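Local coordinates for antifreeze protein type II (Clupea harengus, PDB 2PY2), which probably binds to ice crystals and restrains their growth in a calcium-dependent way, using a C-type lectin fold, at residues T73-M78 and A91-T96; E30-M33 and N38-S41; N12-L17 and W77-S82. One frame throughout, in Å; residues are numbered along the deposited sequence.

Contact 2 is the buried one: helix 25-33 meets strand 38-39 through a disulfide sulfur that packs on a leucine methyl and a strand peptide. Contacts 1 and 3 are surface contacts; contact 1 buries about as much as contact 2, contact 3 far less. The first is apolar, between loops beside the calcium ion, the third a long, out-of-plane charge pair with a water between its ends, weakly bonded to the arginine. Trp77 and Met78 belong to both 73-78 and 77-82, so one run of chain leads from the calcium side toward the N-terminal strands, with centres about 18 Å apart. Contacts 2 and 3 adjoin, about 9 Å between centres, where Ser41 meets both Arg14 and Asp79.

Contact 1. Residues T73-M78 and A91-T96; sequences TRWFWM and AQPDTT. With CA (calcium ion), chain G.
Trp75 and Pro93 meet beside the calcium site in the long loop region of a C-type lectin fold, where Gln92-Pro93-Asp94 forms the Gln-Pro-Asp motif known from galactose-binding members of the family, with a cis peptide bond before the proline. The apolar contact has two parts. Pro93 CB lies obliquely against the indole, 3.6 Å from Trp75 CZ2, with CG of the same proline close to that ring carbon; Trp88 and Asp114 also touch both residues. Further along, Thr73 CG2 packs on Thr95, 3.9 Å from its CB. With OG1 between the backbone N and the carbonyl carbon (chi1 78°), the CG2 methyl of Thr73 lies anti to the carbonyl carbon, facing Thr95. Thr95 O bonds to Ser72 OG, next to Thr73, while Thr95 N is held by Asp114 OD2 of strand 111-115.

Metal coordination comes from the residues on either side of the proline. Gln92 OE1 binds the calcium ion at 2.6 Å and Asp94 OD2 at 2.5 Å, joined by a water; Glu99, Asn113 and Asp114 complete the protein ligands. Pro93 thus packs on Trp75 while its two neighbours hold the ion, a site consistent with calcium-dependent ice binding. Between those ligands, Gln92 NE2 donates to Asp94 OD2 at 3.3 Å, with an N-H...O angle of 143°, meeting the oxygen from above the carboxylate plane.

Contact 2. Residues E30-M33 and N38-S41; sequences ESCM and NLAS
Cys32 lays its side chain over one face of the flat peptide group joining Asn38 to Leu39. CB stands almost directly above the carbonyl carbon, with Cys32 CB and Asn38 C 3.8 Å apart, and SG lies farther along the same face, 3.7 Å from Leu39 N. At the nitrogen end of this peptide, Leu39 N gives its hydrogen to Gln29 OE1. The other half of the Gln29 amide is used as well, NE2 bonding to Asn38 OD1, so one glutamine from the helix grips both the backbone and the side chain at the start of the strand. The Asn38 side chain itself leaves the strand away from 30-33 and rests against Met78 and Asp79.

Beyond the peptide the contact is apolar. Leu39 CD2 reaches Cys32 SG at 3.6 Å. With chi2 at 173°, the CD1 branch carries on away from CA, and CD2 is the methyl left to turn against the sulfur. That sulfur is also tied covalently to Cys125 SG, so its position over the strand is fixed by a disulfide as well as by packing.

The backbones come close here, 5.2 Å from Cys32 CA to Asn38 CA, and the four-residue connection between the segments folds tightly back. Leu39 also touches Trp25 and Ala28 of helix 25-33 and Ser123 of strand 121-128. Strand 38-39 pairs antiparallel with 121-128, through backbone bonds of Asn38 with Ala126 and Ala40 with Ile124, and the Cys32-Cys125 bridge, the characteristic first-helix-to-last-strand disulfide of the C-type lectin fold, staples the last turn of helix 25-33 to that same strand.

Contact 3. Residues N12-L17 and W77-S82; sequences NGRCFL and WMDSTS
Arg14 and Asp79 carry nearly all of this contact, meeting at their charged ends while their backbones stay far apart, 11.9 Å between the two CA atoms. The pair is a long salt bridge: Arg14 NH2 and Asp79 OD2 are 3.6 Å apart, the carboxylate plane is turned 57° from the guanidinium, and the oxygen lies well out of the latter's plane, so charge attracts but no N-H points at it. A water at the guanidinium edge fills in, giving a hydrogen to Asp79 OD2 at 2.9 Å and accepting a weak bond from Arg14 NH2.

With a bend at chi3 (64°) swinging the group round, Phe16 CZ lies 3.6 Å above one face of the Arg14 guanidinium, offset toward its rim. Its stronger polar partners lie beyond the segments: Arg14 NH1 bridges to Glu47 OE1 and bonds to Ser41 O. Ser41 OG is a further partner of Asp79 OD2.

The other carboxylate oxygen is spent on its own loop. Asp79 OD1 accepts from Thr81 N at 3.1 Å and from Thr81 OG1 at 2.6 Å, both from the same face of the carboxylate, which pins its rotation. The result is an Asx turn overlapping the type I turn Trp77-Ser80, reached by the Arg14 side chain from strand 14-20, which pairs with 9-11 in the N-terminal hairpin and is tied by Cys15 to Cys4, features of long-form C-type lectin domains.

Contact 1. Residues T73-M78 and A91-T96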
ATOM      1  N   THR A  73      -0.751  -1.934  17.224  1.00 16.40           N
ATOM      2  CA  THR A  73      -2.044  -2.550  16.924  1.00 15.96           C
ATOM      3  C   THR A  73      -3.138  -1.586  16.472  1.00 15.97           C
ATOM      4  O   THR A  73      -4.251  -2.004  16.162  1.00 17.95           O
ATOM      5  CB  THR A  73      -2.583  -3.385  18.111  1.00 18.20           C
ATOM      6  OG1 THR A  73      -3.148  -2.522  19.102  1.00 18.26           O
ATOM      7  CG2 THR A  73      -1.466  -4.201  18.731  1.00 18.24           C
ATOM      8  N   ARG A  74      -2.832  -0.296  16.420  1.00 13.78           N
ATOM      9  CA  ARG A  74      -3.826   0.671  15.968  1.00 13.73           C
ATOM     10  C   ARG A  74      -3.425   1.087  14.562  1.00 14.21           C
ATOM     11  O   ARG A  74      -2.561   1.943  14.384  1.00 12.95           O
ATOM     12  CB  ARG A  74      -3.860   1.891  16.888  1.00 15.22           C
ATOM     13  CG  ARG A  74      -3.923   1.535  18.367  1.00 17.49           C
ATOM     14  CD  ARG A  74      -5.077   0.591  18.687  1.00 22.44           C
ATOM     15  NE  ARG A  74      -6.369   1.142  18.296  1.00 26.50           N
ATOM     16  CZ  ARG A  74      -7.538   0.557  18.543  1.00 31.48           C
ATOM     17  NH1 ARG A  74      -7.583  -0.604  19.183  1.00 33.64           N
ATOM     18  NH2 ARG A  74      -8.667   1.137  18.155  1.00 33.51           N
ATOM     19  N   TRP A  75      -4.069   0.475  13.575  1.00 12.87           N
ATOM     20  CA  TRP A  75      -3.781   0.727  12.171  1.00 11.98           C
ATOM     21  C   TRP A  75      -4.554   1.861  11.514  1.00 11.23           C
ATOM     22  O   TRP A  75      -5.766   1.997  11.692  1.00 11.89           O
ATOM     23  CB  TRP A  75      -4.015  -0.556  11.373  1.00 12.83           C
ATOM     24  CG  TRP A  75      -3.159  -1.675  11.848  1.00 13.07           C
ATOM     25  CD1 TRP A  75      -3.448  -2.563  12.845  1.00 16.70           C
ATOM     26  CD2 TRP A  75      -1.829  -1.970  11.420  1.00 13.84           C
ATOM     27  NE1 TRP A  75      -2.377  -3.389  13.070  1.00 15.96           N
ATOM     28  CE2 TRP A  75      -1.366  -3.048  12.209  1.00 14.39           C
ATOM     29  CE3 TRP A  75      -0.976  -1.425  10.452  1.00 11.30           C
ATOM     30  CZ2 TRP A  75      -0.088  -3.589  12.060  1.00 13.20           C
ATOM     31  CZ3 TRP A  75       0.297  -1.961  10.304  1.00 14.13           C
ATOM     32  CH2 TRP A  75       0.729  -3.034  11.107  1.00 13.03           C
ATOM     33  N   PHE A  76      -3.838   2.665  10.733  1.00 10.19           N
ATOM     34  CA  PHE A  76      -4.442   3.788  10.030  1.00 11.23           C
ATOM     35  C   PHE A  76      -3.972   3.824   8.582  1.00 13.33           C
ATOM     36  O   PHE A  76      -2.838   3.438   8.287  1.00 12.88           O
ATOM     37  CB  PHE A  76      -4.039   5.108  10.688  1.00 11.54           C
ATOM     38  CG  PHE A  76      -4.531   5.259  12.091  1.00 11.71           C
ATOM     39  CD1 PHE A  76      -5.844   5.642  12.344  1.00 12.60           C
ATOM     40  CD2 PHE A  76      -3.693   4.999  13.158  1.00 12.04           C
ATOM     41  CE1 PHE A  76      -6.313   5.765  13.650  1.00 11.92           C
ATOM     42  CE2 PHE A  76      -4.151   5.116  14.473  1.00 13.46           C
ATOM     43  CZ  PHE A  76      -5.463   5.501  14.717  1.00 13.95           C
ATOM     44  N   TRP A  77      -4.862   4.275   7.700  1.00 12.13           N
ATOM     45  CA  TRP A  77      -4.564   4.453   6.282  1.00 14.36           C
ATOM     46  C   TRP A  77      -4.275   5.945   6.144  1.00 14.86           C
ATOM     47  O   TRP A  77      -4.938   6.761   6.779  1.00 15.33           O
ATOM     48  CB  TRP A  77      -5.773   4.119   5.407  1.00 13.62           C
ATOM     49  CG  TRP A  77      -6.083   2.668   5.255  1.00 15.36           C
ATOM     50  CD1 TRP A  77      -7.257   2.051   5.576  1.00 15.01           C
ATOM     51  CD2 TRP A  77      -5.246   1.659   4.668  1.00 14.56           C
ATOM     52  NE1 TRP A  77      -7.209   0.727   5.220  1.00 15.80           N
ATOM     53  CE2 TRP A  77      -5.986   0.457   4.661  1.00 14.28           C
ATOM     54  CE3 TRP A  77      -3.946   1.655   4.145  1.00 14.29           C
ATOM     55  CZ2 TRP A  77      -5.469  -0.744   4.150  1.00 13.38           C
ATOM     56  CZ3 TRP A  77      -3.431   0.460   3.633  1.00 14.90           C
ATOM     57  CH2 TRP A  77      -4.196  -0.723   3.643  1.00 12.71           C
ATOM     58  N   MET A  78      -3.312   6.304   5.306  1.00 15.67           N
ATOM     59  CA  MET A  78      -2.957   7.706   5.117  1.00 17.50           C
ATOM     60  C   MET A  78      -4.068   8.546   4.491  1.00 19.16           C
ATOM     61  O   MET A  78      -4.067   9.768   4.630  1.00 19.87           O
ATOM     62  CB  MET A  78      -1.691   7.826   4.268  1.00 20.31           C
ATOM     63  CG  MET A  78      -0.433   7.402   4.987  1.00 21.57           C
ATOM     64  SD  MET A  78      -0.166   8.322   6.533  1.00 26.87           S
ATOM     65  CE  MET A  78       0.249   9.939   5.878  1.00 26.43           C
ATOM     66  N   ALA A  91       1.082 -15.346  10.540  1.00 26.09           N
ATOM     67  CA  ALA A  91       1.822 -14.776  11.664  1.00 26.72           C
ATOM     68  C   ALA A  91       1.856 -13.249  11.672  1.00 26.27           C
ATOM     69  O   ALA A  91       2.279 -12.640  12.652  1.00 27.65           O
ATOM     70  CB  ALA A  91       3.249 -15.327  11.696  1.00 27.61           C
ATOM     71  N   GLN A  92       1.403 -12.633  10.585  1.00 23.29           N
ATOM     72  CA  GLN A  92       1.389 -11.173  10.469  1.00 20.03           C
ATOM     73  C   GLN A  92       0.061 -10.603  10.946  1.00 18.45           C
ATOM     74  O   GLN A  92      -0.970 -11.268  10.848  1.00 18.05           O
ATOM     75  CB  GLN A  92       1.619 -10.778   9.011  1.00 17.44           C
ATOM     76  CG  GLN A  92       2.929 -11.303   8.475  1.00 20.86           C
ATOM     77  CD  GLN A  92       4.092 -10.696   9.201  1.00 21.63           C
ATOM     78  OE1 GLN A  92       4.262  -9.487   9.178  1.00 24.48           O
ATOM     79  NE2 GLN A  92       4.894 -11.522   9.861  1.00 25.97           N
ATOM     80  N   PRO A  93       0.068  -9.361  11.468  1.00 16.30           N
ATOM     81  CA  PRO A  93       1.253  -8.506  11.620  1.00 16.61           C
ATOM     82  C   PRO A  93       1.962  -8.730  12.959  1.00 16.45           C
ATOM     83  O   PRO A  93       1.364  -9.242  13.907  1.00 18.18           O
ATOM     84  CB  PRO A  93       0.667  -7.101  11.518  1.00 15.31           C
ATOM     85  CG  PRO A  93      -0.631  -7.255  12.248  1.00 16.91           C
ATOM     86  CD  PRO A  93      -1.165  -8.595  11.728  1.00 15.88           C
ATOM     87  N   ASP A  94       3.233  -8.354  13.047  1.00 17.28           N
ATOM     88  CA  ASP A  94       3.955  -8.518  14.304  1.00 18.68           C
ATOM     89  C   ASP A  94       3.555  -7.428  15.305  1.00 20.01           C
ATOM     90  O   ASP A  94       3.584  -7.647  16.515  1.00 20.98           O
ATOM     91  CB  ASP A  94       5.463  -8.495  14.052  1.00 19.17           C
ATOM     92  CG  ASP A  94       5.941  -9.739  13.321  1.00 22.29           C
ATOM     93  OD1 ASP A  94       5.938 -10.830  13.921  1.00 23.70           O
ATOM     94  OD2 ASP A  94       6.311  -9.635  12.140  1.00 20.07           O
ATOM     95  N   THR A  95       3.160  -6.271  14.776  1.00 20.31           N
ATOM     96  CA  THR A  95       2.726  -5.093  15.542  1.00 20.65           C
ATOM     97  C   THR A  95       3.851  -4.380  16.290  1.00 21.22           C
ATOM     98  O   THR A  95       3.590  -3.464  17.080  1.00 21.33           O
ATOM     99  CB  THR A  95       1.576  -5.399  16.559  1.00 21.29           C
ATOM    100  OG1 THR A  95       2.099  -6.082  17.705  1.00 22.22           O
ATOM    101  CG2 THR A  95       0.482  -6.257  15.905  1.00 18.65           C
ATOM    102  N   THR A  96       5.092  -4.787  16.035  1.00 20.47           N
ATOM    103  CA  THR A  96       6.251  -4.157  16.667  1.00 22.10           C
ATOM    104  C   THR A  96       6.420  -2.787  16.025  1.00 21.70           C
ATOM    105  O   THR A  96       6.354  -2.663  14.800  1.00 20.42           O
ATOM    106  CB  THR A  96       7.544  -4.952  16.409  1.00 23.00           C
ATOM    107  OG1 THR A  96       7.296  -6.349  16.592  1.00 27.33           O
ATOM    108  CG2 THR A  96       8.637  -4.511  17.366  1.00 26.20           C
TER
HETATM  109 CA    CA G 901       6.187  -8.132  10.167  1.00 23.40          CA
HETATM  110  O   HOH W   1       8.083  -9.475   8.905  1.00 25.65           O

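Contact 2. Residues E30-M33 and N38-S41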
ATOM      1  N   GLU A  30       5.596  10.701   0.065  1.00 13.94           N
ATOM      2  CA  GLU A  30       5.900  12.045  -0.419  1.00 17.43           C
ATOM      3  C   GLU A  30       5.742  12.064  -1.941  1.00 17.80           C
ATOM      4  O   GLU A  30       5.183  13.001  -2.510  1.00 18.97           O
ATOM      5  CB  GLU A  30       7.330  12.440  -0.024  1.00 21.28           C
ATOM      6  CG  GLU A  30       7.556  12.527   1.496  1.00 28.36           C
ATOM      7  CD  GLU A  30       9.021  12.754   1.891  1.00 33.39           C
ATOM      8  OE1 GLU A  30       9.593  13.800   1.505  1.00 34.59           O
ATOM      9  OE2 GLU A  30       9.601  11.885   2.595  1.00 36.27           O
ATOM     10  N   SER A  31       6.223  11.012  -2.593  1.00 17.77           N
ATOM     11  CA  SER A  31       6.126  10.913  -4.042  1.00 19.58           C
ATOM     12  C   SER A  31       4.655  10.923  -4.474  1.00 19.93           C
ATOM     13  O   SER A  31       4.302  11.570  -5.462  1.00 20.32           O
ATOM     14  CB  SER A  31       6.830   9.641  -4.524  1.00 22.17           C
ATOM     15  OG  SER A  31       6.936   9.613  -5.936  1.00 27.67           O
ATOM     16  N   CYS A  32       3.789  10.229  -3.734  1.00 18.43           N
ATOM     17  CA  CYS A  32       2.366  10.217  -4.081  1.00 18.52           C
ATOM     18  C   CYS A  32       1.734  11.593  -3.871  1.00 18.77           C
ATOM     19  O   CYS A  32       0.895  12.038  -4.664  1.00 16.56           O
ATOM     20  CB  CYS A  32       1.570   9.223  -3.229  1.00 20.56           C
ATOM     21  SG  CYS A  32       1.938   7.441  -3.373  1.00 20.56           S
ATOM     22  N   MET A  33       2.134  12.260  -2.796  1.00 17.21           N
ATOM     23  CA  MET A  33       1.586  13.567  -2.477  1.00 19.59           C
ATOM     24  C   MET A  33       1.854  14.594  -3.560  1.00 20.30           C
ATOM     25  O   MET A  33       1.083  15.531  -3.724  1.00 21.47           O
ATOM     26  CB  MET A  33       2.140  14.049  -1.142  1.00 19.38           C
ATOM     27  CG  MET A  33       1.590  13.257   0.025  1.00 19.21           C
ATOM     28  SD  MET A  33       2.407  13.695   1.543  1.00 21.16           S
ATOM     29  CE  MET A  33       1.608  15.288   1.929  1.00 22.23           C
ATOM     30  N   ASN A  38      -2.120   9.545  -2.226  1.00 16.15           N
ATOM     31  CA  ASN A  38      -1.637   8.967  -0.968  1.00 15.72           C
ATOM     32  C   ASN A  38      -1.259   7.536  -1.286  1.00 15.19           C
ATOM     33  O   ASN A  38      -1.769   6.980  -2.259  1.00 15.62           O
ATOM     34  CB  ASN A  38      -2.755   8.907   0.075  1.00 16.57           C
ATOM     35  CG  ASN A  38      -3.022  10.236   0.732  1.00 18.38           C
ATOM     36  OD1 ASN A  38      -2.188  10.744   1.469  1.00 18.06           O
ATOM     37  ND2 ASN A  38      -4.190  10.809   0.465  1.00 20.01           N
ATOM     38  N   LEU A  39      -0.370   6.935  -0.500  1.00 13.43           N
ATOM     39  CA  LEU A  39      -0.080   5.527  -0.720  1.00 13.16           C
ATOM     40  C   LEU A  39      -1.463   4.903  -0.599  1.00 12.31           C
ATOM     41  O   LEU A  39      -2.250   5.292   0.259  1.00 13.00           O
ATOM     42  CB  LEU A  39       0.871   4.987   0.343  1.00 12.21           C
ATOM     43  CG  LEU A  39       2.324   5.363   0.052  1.00 12.83           C
ATOM     44  CD1 LEU A  39       3.223   4.964   1.216  1.00 11.59           C
ATOM     45  CD2 LEU A  39       2.772   4.662  -1.251  1.00 13.24           C
ATOM     46  N   ALA A  40      -1.761   3.929  -1.451  1.00 10.69           N
ATOM     47  CA  ALA A  40      -3.094   3.338  -1.492  1.00 12.15           C
ATOM     48  C   ALA A  40      -3.613   2.589  -0.285  1.00 11.39           C
ATOM     49  O   ALA A  40      -2.858   1.970   0.449  1.00 13.30           O
ATOM     50  CB  ALA A  40      -3.208   2.434  -2.718  1.00 12.33           C
ATOM     51  N   SER A  41      -4.922   2.692  -0.070  1.00 12.45           N
ATOM     52  CA  SER A  41      -5.581   1.939   0.991  1.00 12.85           C
ATOM     53  C   SER A  41      -6.321   0.860   0.186  1.00 13.40           C
ATOM     54  O   SER A  41      -6.651   1.081  -0.991  1.00 14.17           O
ATOM     55  CB  SER A  41      -6.573   2.809   1.780  1.00 12.71           C
ATOM     56  OG  SER A  41      -7.592   3.355   0.954  1.00 15.57           O
TER

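Contact 3. Residues N12-L17 and W77-S82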
ATOM      1  N   ASN A  12     -13.416   1.445  -8.875  1.00 30.04           N
ATOM      2  CA  ASN A  12     -14.345   1.869  -7.839  1.00 30.94           C
ATOM      3  C   ASN A  12     -14.223   3.332  -7.438  1.00 29.69           C
ATOM      4  O   ASN A  12     -14.087   3.648  -6.255  1.00 30.53           O
ATOM      5  CB  ASN A  12     -14.178   0.981  -6.605  1.00 34.06           C
ATOM      6  CG  ASN A  12     -15.471   0.321  -6.188  1.00 37.37           C
ATOM      7  OD1 ASN A  12     -16.427   0.994  -5.798  1.00 38.22           O
ATOM      8  ND2 ASN A  12     -15.516  -1.005  -6.280  1.00 39.17           N
ATOM      9  N   GLY A  13     -14.260   4.220  -8.426  1.00 27.85           N
ATOM     10  CA  GLY A  13     -14.192   5.644  -8.147  1.00 27.32           C
ATOM     11  C   GLY A  13     -12.844   6.228  -7.778  1.00 26.59           C
ATOM     12  O   GLY A  13     -12.755   7.409  -7.442  1.00 25.98           O
ATOM     13  N   ARG A  14     -11.793   5.419  -7.833  1.00 25.41           N
ATOM     14  CA  ARG A  14     -10.460   5.902  -7.496  1.00 25.08           C
ATOM     15  C   ARG A  14      -9.507   5.600  -8.647  1.00 24.55           C
ATOM     16  O   ARG A  14      -9.794   4.749  -9.494  1.00 24.43           O
ATOM     17  CB  ARG A  14      -9.952   5.205  -6.233  1.00 25.76           C
ATOM     18  CG  ARG A  14     -10.953   5.164  -5.093  1.00 27.18           C
ATOM     19  CD  ARG A  14     -10.535   4.130  -4.052  1.00 27.68           C
ATOM     20  NE  ARG A  14      -9.270   4.479  -3.423  1.00 25.91           N
ATOM     21  CZ  ARG A  14      -8.555   3.648  -2.673  1.00 27.63           C
ATOM     22  NH1 ARG A  14      -8.980   2.406  -2.458  1.00 25.15           N
ATOM     23  NH2 ARG A  14      -7.416   4.062  -2.132  1.00 27.84           N
ATOM     24  N   CYS A  15      -8.381   6.306  -8.676  1.00 23.99           N
ATOM     25  CA  CYS A  15      -7.363   6.103  -9.699  1.00 24.32           C
ATOM     26  C   CYS A  15      -6.125   5.562  -8.994  1.00 22.31           C
ATOM     27  O   CYS A  15      -5.762   6.026  -7.913  1.00 20.86           O
ATOM     28  CB  CYS A  15      -7.036   7.415 -10.417  1.00 28.80           C
ATOM     29  SG  CYS A  15      -8.472   8.175 -11.245  1.00 36.98           S
ATOM     30  N   PHE A  16      -5.488   4.578  -9.612  1.00 19.25           N
ATOM     31  CA  PHE A  16      -4.312   3.940  -9.034  1.00 18.58           C
ATOM     32  C   PHE A  16      -3.091   4.030  -9.926  1.00 19.00           C
ATOM     33  O   PHE A  16      -3.202   4.101 -11.154  1.00 18.53           O
ATOM     34  CB  PHE A  16      -4.613   2.466  -8.764  1.00 18.88           C
ATOM     35  CG  PHE A  16      -5.667   2.243  -7.724  1.00 18.89           C
ATOM     36  CD1 PHE A  16      -5.318   1.990  -6.400  1.00 15.00           C
ATOM     37  CD2 PHE A  16      -7.014   2.281  -8.066  1.00 17.98           C
ATOM     38  CE1 PHE A  16      -6.292   1.778  -5.439  1.00 16.19           C
ATOM     39  CE2 PHE A  16      -8.003   2.069  -7.107  1.00 19.45           C
ATOM     40  CZ  PHE A  16      -7.644   1.816  -5.792  1.00 19.08           C
ATOM     41  N   LEU A  17      -1.920   4.016  -9.300  1.00 17.03           N
ATOM     42  CA  LEU A  17      -0.677   4.071 -10.041  1.00 17.47           C
ATOM     43  C   LEU A  17       0.393   3.267  -9.329  1.00 16.62           C
ATOM     44  O   LEU A  17       0.532   3.342  -8.107  1.00 15.26           O
ATOM     45  CB  LEU A  17      -0.199   5.515 -10.204  1.00 18.60           C
ATOM     46  CG  LEU A  17       1.099   5.682 -11.001  1.00 22.74           C
ATOM     47  CD1 LEU A  17       0.865   5.270 -12.449  1.00 24.41           C
ATOM     48  CD2 LEU A  17       1.562   7.125 -10.947  1.00 24.54           C
ATOM     49  N   TRP A  77      -4.862   4.275   7.700  1.00 12.13           N
ATOM     50  CA  TRP A  77      -4.564   4.453   6.282  1.00 14.36           C
ATOM     51  C   TRP A  77      -4.275   5.945   6.144  1.00 14.86           C
ATOM     52  O   TRP A  77      -4.938   6.761   6.779  1.00 15.33           O
ATOM     53  CB  TRP A  77      -5.773   4.119   5.407  1.00 13.62           C
ATOM     54  CG  TRP A  77      -6.083   2.668   5.255  1.00 15.36           C
ATOM     55  CD1 TRP A  77      -7.257   2.051   5.576  1.00 15.01           C
ATOM     56  CD2 TRP A  77      -5.246   1.659   4.668  1.00 14.56           C
ATOM     57  NE1 TRP A  77      -7.209   0.727   5.220  1.00 15.80           N
ATOM     58  CE2 TRP A  77      -5.986   0.457   4.661  1.00 14.28           C
ATOM     59  CE3 TRP A  77      -3.946   1.655   4.145  1.00 14.29           C
ATOM     60  CZ2 TRP A  77      -5.469  -0.744   4.150  1.00 13.38           C
ATOM     61  CZ3 TRP A  77      -3.431   0.460   3.633  1.00 14.90           C
ATOM     62  CH2 TRP A  77      -4.196  -0.723   3.643  1.00 12.71           C
ATOM     63  N   MET A  78      -3.312   6.304   5.306  1.00 15.67           N
ATOM     64  CA  MET A  78      -2.957   7.706   5.117  1.00 17.50           C
ATOM     65  C   MET A  78      -4.068   8.546   4.491  1.00 19.16           C
ATOM     66  O   MET A  78      -4.067   9.768   4.630  1.00 19.87           O
ATOM     67  CB  MET A  78      -1.691   7.826   4.268  1.00 20.31           C
ATOM     68  CG  MET A  78      -0.433   7.402   4.987  1.00 21.57           C
ATOM     69  SD  MET A  78      -0.166   8.322   6.533  1.00 26.87           S
ATOM     70  CE  MET A  78       0.249   9.939   5.878  1.00 26.43           C
ATOM     71  N   ASP A  79      -5.009   7.905   3.803  1.00 17.65           N
ATOM     72  CA  ASP A  79      -6.105   8.648   3.187  1.00 19.20           C
ATOM     73  C   ASP A  79      -7.309   8.758   4.112  1.00 19.11           C
ATOM     74  O   ASP A  79      -8.393   9.154   3.689  1.00 21.36           O
ATOM     75  CB  ASP A  79      -6.518   8.009   1.851  1.00 19.91           C
ATOM     76  CG  ASP A  79      -7.028   6.589   2.008  1.00 19.49           C
ATOM     77  OD1 ASP A  79      -7.220   6.138   3.160  1.00 19.31           O
ATOM     78  OD2 ASP A  79      -7.243   5.922   0.971  1.00 20.08           O
ATOM     79  N   SER A  80      -7.104   8.405   5.377  1.00 19.46           N
ATOM     80  CA  SER A  80      -8.131   8.466   6.418  1.00 22.01           C
ATOM     81  C   SER A  80      -9.388   7.612   6.223  1.00 21.59           C
ATOM     82  O   SER A  80     -10.433   7.891   6.816  1.00 20.97           O
ATOM     83  CB  SER A  80      -8.534   9.922   6.677  1.00 24.11           C
ATOM     84  OG  SER A  80      -9.285  10.448   5.599  1.00 30.47           O
ATOM     85  N   THR A  81      -9.289   6.568   5.401  1.00 19.68           N
ATOM     86  CA  THR A  81     -10.415   5.663   5.193  1.00 18.32           C
ATOM     87  C   THR A  81     -10.358   4.599   6.294  1.00 19.27           C
ATOM     88  O   THR A  81      -9.349   4.467   6.984  1.00 18.15           O
ATOM     89  CB  THR A  81     -10.345   4.978   3.805  1.00 17.57           C
ATOM     90  OG1 THR A  81      -9.082   4.321   3.660  1.00 19.21           O
ATOM     91  CG2 THR A  81     -10.500   6.010   2.690  1.00 19.10           C
ATOM     92  N   SER A  82     -11.418   3.823   6.456  1.00 19.49           N
ATOM     93  CA  SER A  82     -11.421   2.818   7.516  1.00 23.44           C
ATOM     94  C   SER A  82     -10.603   1.554   7.240  1.00 22.83           C
ATOM     95  O   SER A  82     -10.418   1.151   6.095  1.00 21.41           O
ATOM     96  CB  SER A  82     -12.860   2.416   7.850  1.00 27.12           C
ATOM     97  OG  SER A  82     -12.890   1.544   8.968  1.00 30.91           O
TER
HETATM   98  O   HOH W   2      -5.167   5.973  -0.988  1.00 27.04           O